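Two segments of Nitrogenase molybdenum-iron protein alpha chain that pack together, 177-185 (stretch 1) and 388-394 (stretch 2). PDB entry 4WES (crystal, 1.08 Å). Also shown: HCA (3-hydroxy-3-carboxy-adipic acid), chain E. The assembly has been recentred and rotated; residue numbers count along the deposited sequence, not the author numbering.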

# COMPACT_ATOMS: atom_id res chain seq x y z
N TYR A 177 33.90 17.15 19.17
CA TYR A 177 34.46 16.89 20.50
C TYR A 177 34.64 18.13 21.37
O TYR A 177 34.97 18.00 22.55
CB TYR A 177 35.80 16.18 20.39
CG TYR A 177 36.79 16.96 19.53
CD1 TYR A 177 37.47 18.05 20.03
CD2 TYR A 177 37.02 16.61 18.22
CE1 TYR A 177 38.36 18.77 19.27
CE2 TYR A 177 37.89 17.32 17.43
CZ TYR A 177 38.56 18.41 17.96
OH TYR A 177 39.43 19.10 17.15
N LYS A 178 34.38 19.31 20.79
CA LYS A 178 34.52 20.54 21.55
C LYS A 178 33.42 20.67 22.60
O LYS A 178 32.28 20.25 22.41
CB LYS A 178 34.55 21.73 20.63
CG LYS A 178 35.83 21.71 19.82
CD LYS A 178 36.00 22.91 18.94
CE LYS A 178 37.39 22.94 18.33
NZ LYS A 178 37.49 24.04 17.35
N GLY A 179 33.77 21.24 23.75
CA GLY A 179 32.88 21.25 24.86
C GLY A 179 32.50 19.83 25.27
O GLY A 179 33.31 18.90 25.19
N VAL A 180 31.27 19.68 25.73
CA VAL A 180 30.79 18.45 26.36
C VAL A 180 29.44 17.98 25.83
O VAL A 180 28.92 16.99 26.33
CB VAL A 180 30.72 18.59 27.90
CG1 VAL A 180 32.11 18.85 28.46
CG2 VAL A 180 29.79 19.68 28.35
N SER A 181 28.86 18.72 24.88
CA SER A 181 27.49 18.56 24.48
C SER A 181 27.18 19.50 23.32
O SER A 181 28.05 20.24 22.83
CB SER A 181 26.58 18.92 25.64
OG SER A 181 26.73 20.32 25.92
N GLN A 182 25.90 19.55 22.97
CA GLN A 182 25.39 20.52 22.00
C GLN A 182 25.65 21.96 22.42
O GLN A 182 25.71 22.86 21.55
CB GLN A 182 23.90 20.33 21.78
CG GLN A 182 23.46 19.00 21.16
CD GLN A 182 23.09 17.95 22.20
OE1 GLN A 182 23.84 17.70 23.12
NE2 GLN A 182 21.97 17.29 22.01
N SER A 183 25.71 22.22 23.71
CA SER A 183 25.83 23.58 24.20
C SER A 183 26.99 24.37 23.57
O SER A 183 26.80 25.54 23.20
CB SER A 183 25.94 23.60 25.72
OG SER A 183 26.20 24.90 26.17
N ALA A 184 28.17 23.76 23.50
CA ALA A 184 29.30 24.49 22.92
C ALA A 184 28.98 24.99 21.51
O ALA A 184 29.44 26.05 21.08
CB ALA A 184 30.54 23.62 22.94
N GLY A 185 28.24 24.17 20.77
CA GLY A 185 27.85 24.57 19.42
C GLY A 185 26.95 25.79 19.38
O GLY A 185 27.07 26.62 18.49
N ALA A 388 37.28 22.67 32.80
CA ALA A 388 38.38 22.44 31.87
C ALA A 388 37.95 21.94 30.47
O ALA A 388 38.59 22.24 29.44
CB ALA A 388 39.38 21.48 32.48
N ASP A 389 36.87 21.17 30.42
CA ASP A 389 36.43 20.60 29.15
C ASP A 389 35.68 21.59 28.25
O ASP A 389 35.44 21.27 27.08
CB ASP A 389 35.59 19.36 29.42
CG ASP A 389 36.42 18.27 30.05
OD1 ASP A 389 37.45 17.94 29.48
OD2 ASP A 389 36.06 17.79 31.13
N SER A 390 35.35 22.77 28.76
CA SER A 390 34.74 23.83 27.93
C SER A 390 35.54 25.14 27.91
O SER A 390 35.11 26.11 27.32
CB SER A 390 33.29 24.09 28.35
OG SER A 390 32.50 22.95 28.12
N LYS A 391 36.72 25.16 28.53
CA LYS A 391 37.46 26.40 28.69
C LYS A 391 37.92 27.00 27.38
O LYS A 391 38.12 28.22 27.32
CB LYS A 391 38.64 26.22 29.64
CG LYS A 391 39.78 25.36 29.14
CD LYS A 391 40.93 25.35 30.15
CE LYS A 391 41.86 24.16 29.96
NZ LYS A 391 42.35 24.06 28.55
N ASN A 392 38.09 26.18 26.35
CA ASN A 392 38.56 26.68 25.07
C ASN A 392 37.47 27.13 24.10
O ASN A 392 37.75 27.51 22.95
CB ASN A 392 39.47 25.66 24.42
CG ASN A 392 40.76 25.45 25.22
OD1 ASN A 392 41.27 26.37 25.85
ND2 ASN A 392 41.29 24.23 25.19
N ILE A 393 36.22 27.08 24.53
CA ILE A 393 35.13 27.67 23.73
C ILE A 393 35.34 29.18 23.76
O ILE A 393 35.36 29.75 24.82
CB ILE A 393 33.75 27.27 24.27
CG1 ILE A 393 33.59 25.74 24.29
CG2 ILE A 393 32.66 27.95 23.47
CD1 ILE A 393 33.91 25.07 22.97
N PRO A 394 35.48 29.82 22.58
CA PRO A 394 35.83 31.24 22.61
C PRO A 394 34.75 32.14 23.22
O PRO A 394 33.56 31.95 23.00
CB PRO A 394 36.01 31.59 21.13
CG PRO A 394 36.44 30.32 20.51
CD PRO A 394 35.60 29.29 21.21
C1 HCA E . 20.12 17.15 18.53
C2 HCA E . 18.78 17.23 17.80
C3 HCA E . 17.58 16.79 18.65
C4 HCA E . 17.45 15.26 18.73
C5 HCA E . 16.09 14.92 19.36
C6 HCA E . 15.88 13.57 19.97
C7 HCA E . 16.30 17.34 18.02
O1 HCA E . 20.15 17.19 19.77
O2 HCA E . 21.16 17.09 17.85
O3 HCA E . 14.75 13.01 19.80
O4 HCA E . 16.80 13.04 20.63
O5 HCA E . 15.53 17.98 18.77
O6 HCA E . 16.06 17.08 16.84
O7 HCA E . 17.71 17.28 19.98
O HOH W 1 36.07 19.31 25.20
O HOH W 2 36.52 22.17 24.08

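Two segments meet here, at least 209 residues apart in sequence wherever they touch. Stretch 1 runs as loop through G179 and V180 and leads into a helix that S181 caps, its OG accepting from S183 N at 3.1 Å. Stretch 2 has no regular helix or strand, but a type I turn from S390 to I393, closed by I393 N to S390 O at 3.2 Å, folds it compactly. The nearest CA atoms across the stretches are those of G179 and S390, 4.4 Å apart.

No direct hydrogen bond crosses the interface. Instead G179 CA approaches D389 O at 3.4 Å in a CA-H...O contact, and water supplies the conventional polar links. Water 1 sits 2.8 Å from G179 O and 2.8 Å from D389 O, close enough to bond to either, though not every acceptor around it can be served at once. Water 2 accepts from G179 N at 2.9 Å and lies 3.3 Å from D389 O, a weak contact at best. The two waters lie between the glycine's N and O and the one carbonyl of D389.

Glycine fits this position on two counts: its phi of 59° favours a residue without a side chain, and an ideal CB would fall 2.5 Å from A184 CB, within its own stretch.

The apolar part centres on I393, which gives up more area than any other residue here, 66 Å² of the 250 Å² buried in total. With both chi angles in m, its CD1 reaches A184 CB at 3.7 Å and G179 N at 3.9 Å, with K178 CB a little farther, at 4.1 Å. A184 thus offers a small methyl from the first helical turn as a seat for the isoleucine. Beyond the glycine, V180 CG1 packs against D389 CB at 3.6 Å; the aspartate presents its methylene while its carboxylate end leads away, leaving the valine an apolar neighbour.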